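2-keto-3-deoxygluconate kinase (Thermotoga maritima, PDB 2AFB) phosphorylates 2-keto-3-deoxygluconate as a pfkB-family carbohydrate kinase of the ribokinase clan, probably using ATP as phosphate donor. Local coordinates at residues L23-P28 with F39-G44; V64-N69 with R127-W132; L102-S107 with I284-G289; W264-F269 with F314-S319. One frame throughout, in Å; residues are numbered along the deposited sequence.

Contact 1 (L23-P28 with F39-G44)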
loop_
_atom_site.group_PDB
_atom_site.type_symbol
_atom_site.label_atom_id
_atom_site.label_comp_id
_atom_site.label_asym_id
_atom_site.label_seq_id
_atom_site.Cartn_x
_atom_site.Cartn_y
_atom_site.Cartn_z
ATOM N N LEU A 23 -9.840 -13.973 -13.467
ATOM C CA LEU A 23 -9.162 -13.193 -12.430
ATOM C C LEU A 23 -7.679 -13.039 -12.758
ATOM O O LEU A 23 -7.006 -14.049 -12.956
ATOM C CB LEU A 23 -9.279 -13.908 -11.098
ATOM C CG LEU A 23 -8.411 -13.310 -9.947
ATOM C CD1 LEU A 23 -8.825 -11.942 -9.493
ATOM C CD2 LEU A 23 -8.439 -14.265 -8.757
ATOM N N ARG A 24 -7.162 -11.804 -12.777
ATOM C CA ARG A 24 -5.752 -11.576 -13.014
ATOM C C ARG A 24 -5.039 -11.109 -11.730
ATOM O O ARG A 24 -5.455 -10.167 -11.074
ATOM C CB ARG A 24 -5.535 -10.566 -14.088
ATOM C CG ARG A 24 -4.131 -10.633 -14.664
ATOM C CD ARG A 24 -3.871 -9.464 -15.598
ATOM N NE ARG A 24 -3.261 -8.369 -14.898
ATOM C CZ ARG A 24 -2.787 -7.251 -15.439
ATOM N NH1 ARG A 24 -2.858 -6.995 -16.741
ATOM N NH2 ARG A 24 -2.221 -6.366 -14.630
ATOM N N LEU A 25 -3.946 -11.792 -11.420
ATOM C CA LEU A 25 -3.210 -11.566 -10.186
ATOM C C LEU A 25 -1.809 -11.176 -10.582
ATOM O O LEU A 25 -1.111 -11.971 -11.189
ATOM C CB LEU A 25 -3.227 -12.785 -9.331
ATOM C CG LEU A 25 -4.577 -13.293 -8.755
ATOM C CD1 LEU A 25 -4.289 -14.539 -7.995
ATOM C CD2 LEU A 25 -5.309 -12.285 -7.858
ATOM N N SER A 26 -1.415 -9.932 -10.309
ATOM C CA SER A 26 -0.079 -9.466 -10.695
ATOM C C SER A 26 0.639 -8.835 -9.526
ATOM O O SER A 26 0.011 -8.072 -8.798
ATOM C CB SER A 26 -0.119 -8.493 -11.882
ATOM O OG SER A 26 -1.080 -7.480 -11.628
ATOM N N PRO A 27 1.948 -9.198 -9.300
ATOM C CA PRO A 27 2.596 -8.508 -8.232
ATOM C C PRO A 27 2.795 -7.018 -8.607
ATOM O O PRO A 27 2.890 -6.700 -9.784
ATOM C CB PRO A 27 3.941 -9.230 -8.109
ATOM C CG PRO A 27 3.813 -10.567 -8.851
ATOM C CD PRO A 27 2.830 -10.225 -9.920
ATOM N N PRO A 28 2.875 -6.143 -7.612
ATOM C CA PRO A 28 3.169 -4.736 -7.862
ATOM C C PRO A 28 4.640 -4.458 -8.137
ATOM O O PRO A 28 5.540 -5.219 -7.697
ATOM C CB PRO A 28 2.716 -4.031 -6.557
ATOM C CG PRO A 28 2.903 -5.140 -5.444
ATOM C CD PRO A 28 2.710 -6.462 -6.163
ATOM N N PHE A 39 -0.847 -9.328 -4.445
ATOM C CA PHE A 39 -1.217 -9.304 -5.846
ATOM C C PHE A 39 -2.260 -8.203 -6.046
ATOM O O PHE A 39 -3.248 -8.147 -5.300
ATOM C CB PHE A 39 -1.886 -10.600 -6.297
ATOM C CG PHE A 39 -0.963 -11.771 -6.370
ATOM C CD1 PHE A 39 0.174 -11.720 -7.157
ATOM C CD2 PHE A 39 -1.249 -12.954 -5.646
ATOM C CE1 PHE A 39 1.067 -12.802 -7.219
ATOM C CE2 PHE A 39 -0.396 -14.041 -5.717
ATOM C CZ PHE A 39 0.790 -13.964 -6.506
ATOM N N ASP A 40 -2.000 -7.350 -7.047
ATOM C CA ASP A 40 -2.970 -6.486 -7.670
ATOM C C ASP A 40 -3.977 -7.372 -8.360
ATOM O O ASP A 40 -3.611 -8.377 -8.927
ATOM C CB ASP A 40 -2.293 -5.572 -8.674
ATOM C CG ASP A 40 -1.326 -4.597 -7.998
ATOM O OD1 ASP A 40 -1.662 -4.171 -6.883
ATOM O OD2 ASP A 40 -0.281 -4.225 -8.560
ATOM N N VAL A 41 -5.235 -6.975 -8.257
ATOM C CA VAL A 41 -6.391 -7.716 -8.721
ATOM C C VAL A 41 -7.060 -6.936 -9.833
ATOM O O VAL A 41 -7.234 -5.753 -9.733
ATOM C CB VAL A 41 -7.452 -7.892 -7.601
ATOM C CG1 VAL A 41 -8.789 -8.357 -8.160
ATOM C CG2 VAL A 41 -6.952 -8.901 -6.573
ATOM N N THR A 42 -7.372 -7.637 -10.904
ATOM C CA THR A 42 -8.251 -7.157 -11.949
ATOM C C THR A 42 -8.873 -8.333 -12.678
ATOM O O THR A 42 -8.631 -9.499 -12.341
ATOM C CB THR A 42 -7.568 -6.142 -12.916
ATOM O OG1 THR A 42 -8.596 -5.440 -13.644
ATOM C CG2 THR A 42 -6.586 -6.832 -13.895
ATOM N N TYR A 43 -9.737 -8.056 -13.645
ATOM C CA TYR A 43 -10.425 -9.123 -14.345
ATOM C C TYR A 43 -10.269 -8.856 -15.833
ATOM O O TYR A 43 -10.466 -7.734 -16.276
ATOM C CB TYR A 43 -11.908 -9.218 -13.892
ATOM C CG TYR A 43 -12.020 -9.577 -12.427
ATOM C CD1 TYR A 43 -12.002 -8.600 -11.455
ATOM C CD2 TYR A 43 -12.124 -10.909 -12.014
ATOM C CE1 TYR A 43 -12.033 -8.938 -10.114
ATOM C CE2 TYR A 43 -12.179 -11.244 -10.704
ATOM C CZ TYR A 43 -12.108 -10.268 -9.749
ATOM O OH TYR A 43 -12.167 -10.624 -8.423
ATOM N N GLY A 44 -9.911 -9.865 -16.615
ATOM C CA GLY A 44 -9.922 -9.676 -18.069
ATOM C C GLY A 44 -9.843 -10.912 -18.907
ATOM O O GLY A 44 -9.800 -12.007 -18.385
HETATM O O HOH W 1 -3.685 -7.883 -11.889
HETATM O O HOH W 2 0.435 -5.359 -10.934
#
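Leu25 crosses the Phe39 side chain at about a right angle, with Leu25 CB over the ring face and 3.9 Å from Phe39 CG. Phe39 CG stands anti to its own carbonyl carbon (chi1 -70°), and one edge of the ring meets the backbone where Ser26 joins Pro27; Phe39 CD1 is 3.8 Å from Pro27 N. An alanine in place of Phe39 would probably open a gap beside Leu25 CB and the Pro27 ring, and leave Phe101 without its edge-to-face partner. Leu25 and Val41 run side by side, and Leu23 CD1 touches both Val41 CG1 and the Tyr43 ring, 3.6 Å from Tyr43 CE2. The backbones form an antiparallel hairpin in which Arg24 pairs with Thr42 and Ser26 with Asp40, the bond from Arg24 N to Thr42 O being 2.8 Å long and nearly straight (172°). The hairpin belongs to the small lid sheet of the ribokinase fold, and Phe39 and Asp40 continue it into a strand of the second subunit, consistent with a beta-clasp dimer. On the Arg24 face, a bend at chi3 (93°) sets NE 3.8 Å from Thr42 CG2, which lies over the guanidinium. Arg24 NE also donates to a water that donates in turn to Asp40 O and bonds Ser26 OG at 2.6 Å, while Arg24 NH1 forms a salt bridge with Asp328.

Contact 2 (V64-N69 with R127-W132)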
loop_
_atom_site.group_PDB
_atom_site.type_symbol
_atom_site.label_atom_id
_atom_site.label_comp_id
_atom_site.label_asym_id
_atom_site.label_seq_id
_atom_site.Cartn_x
_atom_site.Cartn_y
_atom_site.Cartn_z
ATOM N N VAL A 64 -20.676 -12.329 -23.388
ATOM C CA VAL A 64 -21.303 -13.599 -23.127
ATOM C C VAL A 64 -20.254 -14.562 -22.567
ATOM O O VAL A 64 -19.221 -14.762 -23.172
ATOM C CB VAL A 64 -21.889 -14.175 -24.405
ATOM C CG1 VAL A 64 -22.581 -15.531 -24.113
ATOM C CG2 VAL A 64 -22.818 -13.170 -25.021
ATOM N N THR A 65 -20.553 -15.160 -21.425
ATOM C CA THR A 65 -19.655 -16.099 -20.779
ATOM C C THR A 65 -20.434 -16.869 -19.699
ATOM O O THR A 65 -21.657 -16.757 -19.601
ATOM C CB THR A 65 -18.387 -15.410 -20.188
ATOM O OG1 THR A 65 -17.379 -16.393 -19.984
ATOM C CG2 THR A 65 -18.645 -14.689 -18.853
ATOM N N LYS A 66 -19.710 -17.699 -18.949
ATOM C CA LYS A 66 -20.218 -18.375 -17.764
ATOM C C LYS A 66 -19.241 -18.064 -16.634
ATOM O O LYS A 66 -18.006 -18.086 -16.825
ATOM C CB LYS A 66 -20.353 -19.919 -18.000
ATOM C CG LYS A 66 -21.185 -20.601 -16.964
ATOM C CD LYS A 66 -21.282 -22.072 -17.178
ATOM C CE LYS A 66 -22.425 -22.707 -16.338
ATOM N NZ LYS A 66 -22.521 -24.211 -16.591
ATOM N N LEU A 67 -19.802 -17.703 -15.481
ATOM C CA LEU A 67 -19.038 -17.499 -14.266
ATOM C C LEU A 67 -19.671 -18.235 -13.121
ATOM O O LEU A 67 -20.891 -18.412 -13.121
ATOM C CB LEU A 67 -19.004 -16.012 -13.905
ATOM C CG LEU A 67 -18.223 -15.169 -14.911
ATOM C CD1 LEU A 67 -18.431 -13.716 -14.665
ATOM C CD2 LEU A 67 -16.750 -15.528 -14.830
ATOM N N PRO A 68 -18.863 -18.605 -12.112
ATOM C CA PRO A 68 -19.417 -19.322 -10.972
ATOM C C PRO A 68 -20.201 -18.358 -10.118
ATOM O O PRO A 68 -19.881 -17.201 -10.099
ATOM C CB PRO A 68 -18.173 -19.777 -10.203
ATOM C CG PRO A 68 -17.157 -18.743 -10.525
ATOM C CD PRO A 68 -17.413 -18.382 -11.957
ATOM N N ASN A 69 -21.207 -18.841 -9.421
ATOM C CA ASN A 69 -21.791 -18.090 -8.323
ATOM C C ASN A 69 -20.914 -18.128 -7.089
ATOM O O ASN A 69 -21.148 -18.910 -6.185
ATOM C CB ASN A 69 -23.178 -18.626 -7.974
ATOM C CG ASN A 69 -24.198 -18.305 -9.031
ATOM O OD1 ASN A 69 -24.378 -17.137 -9.397
ATOM N ND2 ASN A 69 -24.871 -19.325 -9.521
ATOM N N ARG A 127 -23.791 -26.479 -24.296
ATOM C CA ARG A 127 -24.439 -25.751 -25.366
ATOM C C ARG A 127 -25.737 -25.083 -24.886
ATOM O O ARG A 127 -26.060 -23.973 -25.320
ATOM C CB ARG A 127 -24.654 -26.662 -26.568
ATOM C CG ARG A 127 -23.333 -27.041 -27.292
ATOM C CD ARG A 127 -23.593 -28.135 -28.322
ATOM N NE ARG A 127 -24.320 -27.653 -29.500
ATOM C CZ ARG A 127 -24.813 -28.438 -30.451
ATOM N NH1 ARG A 127 -24.726 -29.766 -30.369
ATOM N NH2 ARG A 127 -25.446 -27.899 -31.474
ATOM N N GLU A 128 -26.441 -25.724 -23.954
ATOM C CA GLU A 128 -27.741 -25.239 -23.479
ATOM C C GLU A 128 -27.623 -24.031 -22.574
ATOM O O GLU A 128 -28.628 -23.382 -22.250
ATOM C CB GLU A 128 -28.500 -26.352 -22.735
ATOM N N ASP A 129 -26.397 -23.708 -22.172
ATOM C CA ASP A 129 -26.162 -22.552 -21.293
ATOM C C ASP A 129 -26.457 -21.227 -21.955
ATOM O O ASP A 129 -26.615 -20.251 -21.242
ATOM C CB ASP A 129 -24.727 -22.579 -20.724
ATOM C CG ASP A 129 -24.515 -23.740 -19.726
ATOM O OD1 ASP A 129 -25.502 -24.239 -19.186
ATOM O OD2 ASP A 129 -23.369 -24.162 -19.470
ATOM N N PHE A 130 -26.564 -21.223 -23.292
ATOM C CA PHE A 130 -26.640 -20.009 -24.121
ATOM C C PHE A 130 -27.733 -20.073 -25.182
ATOM O O PHE A 130 -27.778 -21.019 -25.971
ATOM C CB PHE A 130 -25.302 -19.765 -24.850
ATOM C CG PHE A 130 -24.139 -19.765 -23.947
ATOM C CD1 PHE A 130 -23.916 -18.679 -23.077
ATOM C CD2 PHE A 130 -23.264 -20.842 -23.915
ATOM C CE1 PHE A 130 -22.829 -18.674 -22.190
ATOM C CE2 PHE A 130 -22.175 -20.852 -23.028
ATOM C CZ PHE A 130 -21.960 -19.758 -22.151
ATOM N N ASP A 131 -28.563 -19.029 -25.204
ATOM C CA ASP A 131 -29.701 -18.894 -26.095
ATOM C C ASP A 131 -29.308 -17.895 -27.152
ATOM O O ASP A 131 -29.457 -16.688 -26.956
ATOM C CB ASP A 131 -30.922 -18.397 -25.314
ATOM C CG ASP A 131 -32.191 -18.432 -26.131
ATOM O OD1 ASP A 131 -32.115 -18.607 -27.369
ATOM O OD2 ASP A 131 -33.276 -18.286 -25.521
ATOM N N TRP A 132 -28.770 -18.405 -28.254
ATOM C CA TRP A 132 -28.104 -17.557 -29.225
ATOM C C TRP A 132 -29.080 -16.715 -29.990
ATOM O O TRP A 132 -28.765 -15.589 -30.361
ATOM C CB TRP A 132 -27.207 -18.371 -30.163
ATOM C CG TRP A 132 -25.987 -18.865 -29.424
ATOM C CD1 TRP A 132 -25.703 -20.156 -29.074
ATOM C CD2 TRP A 132 -24.919 -18.068 -28.908
ATOM N NE1 TRP A 132 -24.514 -20.205 -28.382
ATOM C CE2 TRP A 132 -24.028 -18.933 -28.256
ATOM C CE3 TRP A 132 -24.626 -16.692 -28.934
ATOM C CZ2 TRP A 132 -22.842 -18.482 -27.680
ATOM C CZ3 TRP A 132 -23.472 -16.250 -28.343
ATOM C CH2 TRP A 132 -22.589 -17.139 -27.727
#
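Val64 lays its CG1 methyl obliquely against the Phe130 ring, 3.6 Å from Phe130 CD1, the two side chains sliding past each other in opposite directions. That methyl is anti to the backbone N (chi1 -179°), and it also comes within 4.0 Å of Trp132 CH2, so a single branch meets both aromatic groups. The edge of the Phe130 ring is turned to the strand backbone: Thr65 O lies near the ring plane, 3.4 Å from Phe130 CE1. Within the loop, Phe130 CB sits over one face of the Trp132 indole, towards its rim. The polar part of the contact is a salt bridge. Lys66 stretches out in full to place NZ 3.0 Å from Asp129 OD2, approaching from above the carboxylate plane, 47° out of it. A leucine in place of Lys66 would probably leave the Asp129 carboxylate without its opposite charge here, though OD2 would keep its bond from Lys126 N. Strand 60-67 runs between strands 14-18 and 90-92 in the large mixed sheet of the ribokinase fold's alpha/beta core, and the 127-132 loop packs against it. Phe130 and Trp132 both meet Phe18 of strand 14-18 edge to face, and Trp132, at the start of helix 132-135, packs on Ile158 and Ala162 of helix 155-169.

Contact 3 (L102-S107 with I284-G289)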
loop_
_atom_site.group_PDB
_atom_site.type_symbol
_atom_site.label_atom_id
_atom_site.label_comp_id
_atom_site.label_asym_id
_atom_site.label_seq_id
_atom_site.Cartn_x
_atom_site.Cartn_y
_atom_site.Cartn_z
ATOM N N LEU A 102 0.285 -12.859 -13.494
ATOM C CA LEU A 102 1.105 -12.141 -14.437
ATOM C C LEU A 102 2.224 -11.389 -13.741
ATOM O O LEU A 102 1.969 -10.578 -12.827
ATOM C CB LEU A 102 0.233 -11.151 -15.207
ATOM C CG LEU A 102 1.040 -10.142 -16.040
ATOM C CD1 LEU A 102 1.532 -10.856 -17.274
ATOM C CD2 LEU A 102 0.119 -8.934 -16.434
ATOM N N GLU A 103 3.463 -11.657 -14.173
ATOM C CA GLU A 103 4.633 -10.900 -13.771
ATOM C C GLU A 103 4.888 -9.959 -14.884
ATOM O O GLU A 103 5.161 -10.377 -16.009
ATOM C CB GLU A 103 5.866 -11.750 -13.618
ATOM C CG GLU A 103 5.873 -12.694 -12.442
ATOM C CD GLU A 103 7.160 -13.547 -12.363
ATOM O OE1 GLU A 103 7.832 -13.759 -13.423
ATOM O OE2 GLU A 103 7.473 -14.029 -11.247
ATOM N N ILE A 104 4.825 -8.675 -14.581
ATOM C CA ILE A 104 5.084 -7.660 -15.589
ATOM C C ILE A 104 6.605 -7.432 -15.699
ATOM O O ILE A 104 7.290 -7.054 -14.704
ATOM C CB ILE A 104 4.359 -6.350 -15.261
ATOM C CG1 ILE A 104 2.853 -6.630 -15.219
ATOM C CG2 ILE A 104 4.704 -5.276 -16.283
ATOM C CD1 ILE A 104 2.057 -5.479 -14.703
ATOM N N GLY A 105 7.116 -7.669 -16.902
ATOM C CA GLY A 105 8.560 -7.672 -17.096
ATOM C C GLY A 105 9.136 -6.250 -17.278
ATOM O O GLY A 105 8.437 -5.246 -17.269
ATOM N N ALA A 106 10.422 -6.205 -17.493
ATOM C CA ALA A 106 11.104 -4.975 -17.681
ATOM C C ALA A 106 12.353 -5.289 -18.417
ATOM O O ALA A 106 13.049 -6.287 -18.118
ATOM C CB ALA A 106 11.417 -4.326 -16.321
ATOM N N SER A 107 12.637 -4.416 -19.378
ATOM C CA SER A 107 13.850 -4.438 -20.108
ATOM C C SER A 107 14.060 -5.894 -20.639
ATOM O O SER A 107 13.164 -6.432 -21.263
ATOM C CB SER A 107 14.991 -3.873 -19.254
ATOM O OG SER A 107 16.169 -3.669 -20.060
ATOM N N ILE A 284 6.237 1.061 -22.202
ATOM C CA ILE A 284 5.092 0.296 -21.799
ATOM C C ILE A 284 4.822 0.336 -20.278
ATOM O O ILE A 284 5.742 0.192 -19.492
ATOM C CB ILE A 284 5.337 -1.179 -22.272
ATOM C CG1 ILE A 284 5.439 -1.218 -23.814
ATOM C CG2 ILE A 284 4.283 -2.082 -21.780
ATOM C CD1 ILE A 284 5.966 -2.523 -24.353
ATOM N N VAL A 285 3.569 0.576 -19.880
ATOM C CA VAL A 285 3.095 0.396 -18.498
ATOM C C VAL A 285 2.485 -1.046 -18.345
ATOM O O VAL A 285 2.812 -1.803 -17.410
ATOM C CB VAL A 285 2.013 1.387 -18.166
ATOM C CG1 VAL A 285 1.335 1.053 -16.851
ATOM C CG2 VAL A 285 2.561 2.798 -18.188
ATOM N N ASP A 286 1.606 -1.402 -19.275
ATOM C CA ASP A 286 0.942 -2.714 -19.280
ATOM C C ASP A 286 0.479 -3.035 -20.690
ATOM O O ASP A 286 -0.561 -2.548 -21.109
ATOM C CB ASP A 286 -0.260 -2.714 -18.325
ATOM C CG ASP A 286 -0.735 -4.146 -17.922
ATOM O OD1 ASP A 286 -0.507 -5.155 -18.695
ATOM O OD2 ASP A 286 -1.341 -4.232 -16.807
ATOM N N ARG A 287 1.217 -3.896 -21.391
ATOM C CA ARG A 287 0.848 -4.253 -22.775
ATOM C C ARG A 287 -0.342 -5.207 -22.882
ATOM O O ARG A 287 -0.899 -5.392 -23.975
ATOM C CB ARG A 287 2.028 -4.856 -23.527
ATOM C CG ARG A 287 2.087 -6.373 -23.505
ATOM C CD ARG A 287 3.331 -6.900 -24.235
ATOM N NE ARG A 287 3.096 -7.587 -25.518
ATOM C CZ ARG A 287 3.968 -8.460 -26.073
ATOM N NH1 ARG A 287 5.107 -8.761 -25.458
ATOM N NH2 ARG A 287 3.716 -9.051 -27.244
ATOM N N VAL A 288 -0.713 -5.842 -21.780
ATOM C CA VAL A 288 -1.867 -6.749 -21.800
ATOM C C VAL A 288 -3.118 -6.002 -22.319
ATOM O O VAL A 288 -3.406 -4.879 -21.897
ATOM C CB VAL A 288 -2.158 -7.417 -20.421
ATOM C CG1 VAL A 288 -3.390 -8.338 -20.518
ATOM C CG2 VAL A 288 -0.937 -8.238 -19.994
ATOM N N GLY A 289 -3.840 -6.639 -23.235
ATOM C CA GLY A 289 -5.074 -6.035 -23.815
ATOM C C GLY A 289 -4.857 -5.175 -25.054
ATOM O O GLY A 289 -5.826 -4.707 -25.667
HETATM O O HOH W 3 6.962 -2.165 -17.987
#
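Ile104 reaches from just past the end of strand 99-103 towards Val285 and Asp286 of the loop 284-289. CB directs the side chain at the loop and divides it into two branches. The CG2 methyl, anti to the backbone N, comes to 4.1 Å from Val285 O. The other branch leaves through CG1, anti to the carbonyl carbon, and extends (chi2 171°) to CD1, 4.2 Å from Asp286 OD2; the two side chains cross at about a right angle. That carboxylate is held on both oxygens: OD2 takes a bond from Gly327 N and a salt bridge from Arg24, whereas OD1 accepts from Val288 N at 3.2 Å in an Asx turn. The turn begins the DxxGAGD signature of pfkB kinases, whose backbone amides form an anion hole in relatives. Gly289, the N-cap of helix 290-304, has backbone angles at which a CB would be jammed against the preceding carbonyl. Val288, which closes the turn, sets CG2 3.8 Å from Leu102 CD2, the side chains of the pair sliding past each other in opposite directions. Outside the pairing, Ala106 packs on Val285 of a third subunit, and Ser107 OG bonds to His283 N of that chain.

Contact 4 (W264-F269 with F314-S319)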
loop_
_atom_site.group_PDB
_atom_site.type_symbol
_atom_site.label_atom_id
_atom_site.label_comp_id
_atom_site.label_asym_id
_atom_site.label_seq_id
_atom_site.Cartn_x
_atom_site.Cartn_y
_atom_site.Cartn_z
ATOM N N TRP A 264 5.080 0.042 -32.376
ATOM C CA TRP A 264 3.728 -0.484 -32.624
ATOM C C TRP A 264 3.054 0.274 -33.749
ATOM O O TRP A 264 3.043 1.524 -33.772
ATOM C CB TRP A 264 2.911 -0.367 -31.332
ATOM C CG TRP A 264 1.471 -0.730 -31.392
ATOM C CD1 TRP A 264 0.401 0.139 -31.574
ATOM C CD2 TRP A 264 0.899 -2.051 -31.273
ATOM N NE1 TRP A 264 -0.786 -0.583 -31.568
ATOM C CE2 TRP A 264 -0.503 -1.917 -31.383
ATOM C CE3 TRP A 264 1.431 -3.330 -31.067
ATOM C CZ2 TRP A 264 -1.370 -3.037 -31.302
ATOM C CZ3 TRP A 264 0.572 -4.400 -30.969
ATOM C CH2 TRP A 264 -0.808 -4.246 -31.089
ATOM N N SER A 265 2.445 -0.496 -34.647
ATOM C CA SER A 265 1.691 0.056 -35.771
ATOM C C SER A 265 0.727 -1.005 -36.249
ATOM O O SER A 265 0.806 -2.155 -35.812
ATOM C CB SER A 265 2.614 0.477 -36.913
ATOM O OG SER A 265 3.201 -0.655 -37.505
ATOM N N VAL A 266 -0.205 -0.619 -37.108
ATOM C CA VAL A 266 -1.201 -1.581 -37.632
ATOM C C VAL A 266 -1.438 -1.374 -39.087
ATOM O O VAL A 266 -1.006 -0.356 -39.653
ATOM C CB VAL A 266 -2.572 -1.498 -36.894
ATOM C CG1 VAL A 266 -2.355 -1.644 -35.378
ATOM C CG2 VAL A 266 -3.354 -0.150 -37.273
HETATM N N MSE A 267 -2.071 -2.378 -39.703
HETATM C CA MSE A 267 -2.506 -2.260 -41.056
HETATM C C MSE A 267 -3.958 -2.640 -41.147
HETATM O O MSE A 267 -4.369 -3.639 -40.582
HETATM C CB MSE A 267 -1.707 -3.172 -41.969
HETATM C CG MSE A 267 -2.058 -3.000 -43.440
HETATM SE SE MSE A 267 -1.726 -4.678 -44.488
HETATM C CE MSE A 267 -2.992 -5.884 -43.549
ATOM N N VAL A 268 -4.713 -1.877 -41.919
ATOM C CA VAL A 268 -6.074 -2.256 -42.246
ATOM C C VAL A 268 -6.112 -2.463 -43.721
ATOM O O VAL A 268 -5.744 -1.580 -44.482
ATOM C CB VAL A 268 -7.074 -1.174 -41.789
ATOM C CG1 VAL A 268 -8.439 -1.351 -42.428
ATOM C CG2 VAL A 268 -7.173 -1.196 -40.267
ATOM N N PHE A 269 -6.584 -3.629 -44.145
ATOM C CA PHE A 269 -6.714 -3.926 -45.591
ATOM C C PHE A 269 -8.184 -4.072 -45.953
ATOM O O PHE A 269 -8.862 -4.944 -45.435
ATOM C CB PHE A 269 -5.963 -5.215 -45.930
ATOM C CG PHE A 269 -5.964 -5.585 -47.404
ATOM C CD1 PHE A 269 -6.978 -6.357 -47.941
ATOM C CD2 PHE A 269 -4.911 -5.203 -48.225
ATOM C CE1 PHE A 269 -6.948 -6.735 -49.303
ATOM C CE2 PHE A 269 -4.871 -5.546 -49.565
ATOM C CZ PHE A 269 -5.914 -6.292 -50.116
ATOM N N PHE A 314 -6.942 5.464 -36.119
ATOM C CA PHE A 314 -7.720 5.432 -34.892
ATOM C C PHE A 314 -7.395 4.162 -34.094
ATOM O O PHE A 314 -7.141 4.208 -32.883
ATOM C CB PHE A 314 -9.210 5.459 -35.214
ATOM C CG PHE A 314 -10.092 5.571 -34.006
ATOM C CD1 PHE A 314 -10.491 6.833 -33.533
ATOM C CD2 PHE A 314 -10.585 4.428 -33.381
ATOM C CE1 PHE A 314 -11.310 6.927 -32.435
ATOM C CE2 PHE A 314 -11.395 4.533 -32.279
ATOM C CZ PHE A 314 -11.773 5.779 -31.821
ATOM N N ALA A 315 -7.422 3.014 -34.758
ATOM C CA ALA A 315 -7.130 1.760 -34.047
ATOM C C ALA A 315 -5.668 1.627 -33.589
ATOM O O ALA A 315 -5.409 1.092 -32.528
ATOM C CB ALA A 315 -7.526 0.576 -34.878
ATOM N N ALA A 316 -4.714 2.063 -34.394
ATOM C CA ALA A 316 -3.311 2.173 -33.910
ATOM C C ALA A 316 -3.214 3.095 -32.680
ATOM O O ALA A 316 -2.620 2.737 -31.660
ATOM C CB ALA A 316 -2.389 2.675 -35.041
ATOM N N ALA A 317 -3.797 4.281 -32.766
ATOM C CA ALA A 317 -3.802 5.210 -31.630
ATOM C C ALA A 317 -4.345 4.595 -30.319
ATOM O O ALA A 317 -3.726 4.704 -29.246
ATOM C CB ALA A 317 -4.548 6.458 -31.991
ATOM N N ALA A 318 -5.476 3.945 -30.428
ATOM C CA ALA A 318 -6.184 3.330 -29.289
ATOM C C ALA A 318 -5.417 2.216 -28.636
ATOM O O ALA A 318 -5.354 2.140 -27.425
ATOM C CB ALA A 318 -7.560 2.804 -29.716
ATOM N N SER A 319 -4.839 1.364 -29.449
ATOM C CA SER A 319 -4.109 0.232 -28.988
ATOM C C SER A 319 -2.713 0.636 -28.501
ATOM O O SER A 319 -2.246 0.084 -27.538
ATOM C CB SER A 319 -4.075 -0.892 -30.058
ATOM O OG SER A 319 -3.459 -0.468 -31.259
#
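Trp264 presents the edge of its indole to Ser319, with NE1 donating to Ser319 OG over 2.7 Å. The hydroxyl oxygen lies close to the ring plane, although the N-H...O angle of 142° shows that the bond is bent. Ser319 OG sits between its backbone N and carbonyl carbon (chi1 60°), from where it donates to Ala315 O, 2.8 Å from OG. The hydroxyl thus accepts from the indole and donates back into its own helix, which fixes its rotation. Ala315 O takes a second bond from Ser319 N, so the serine returns twice to the same carbonyl one turn earlier. Ala316 O also lies near the plane of the indole, 3.8 Å from Trp264 NE1. Two residues along the strand, Val266 points the same way as Trp264 and sets its CG2 methyl against Ala316 CB at 3.7 Å. With only a methyl on Ala316, the backbones can come close, 5.7 Å between Val266 CA and Ala316 CA. Phe294 of helix 290-304 touches both Val266 and Ala315, and His323 meets the indole edge to face. Strand 261-270 lies between strands 248-255 and 273-283 and runs antiparallel to both, and the segments of strand and helix run at 149°. A helix laid in this way on the antiparallel end of a large mixed sheet belongs to the alpha/beta core of the ribokinase fold.

In the fold
Contacts 1 and 3 are the pair that meet directly, their centres about 12 Å apart. Leu25 O and Leu102 N, 2.8 Å apart, probably share a hydrogen bond within the lid sheet, and the salt bridge from Arg24 NH1 to Asp286 OD2, 3.2 Å, ties that lid to the loop of contact 3. Beside contact 1, a bound nickel ion lies about 5 Å from the Thr42 side chain. By analogy with other pfkB kinases, the junction of lid and core probably borders the active site. Contacts 3 and 4 do not touch; their centres are about 19 Å apart and their nearest atoms about 6 Å. Contacts 2 and 4 belong to the same large sheet but on opposite sides of the chain's centre, their centres about 32 Å apart.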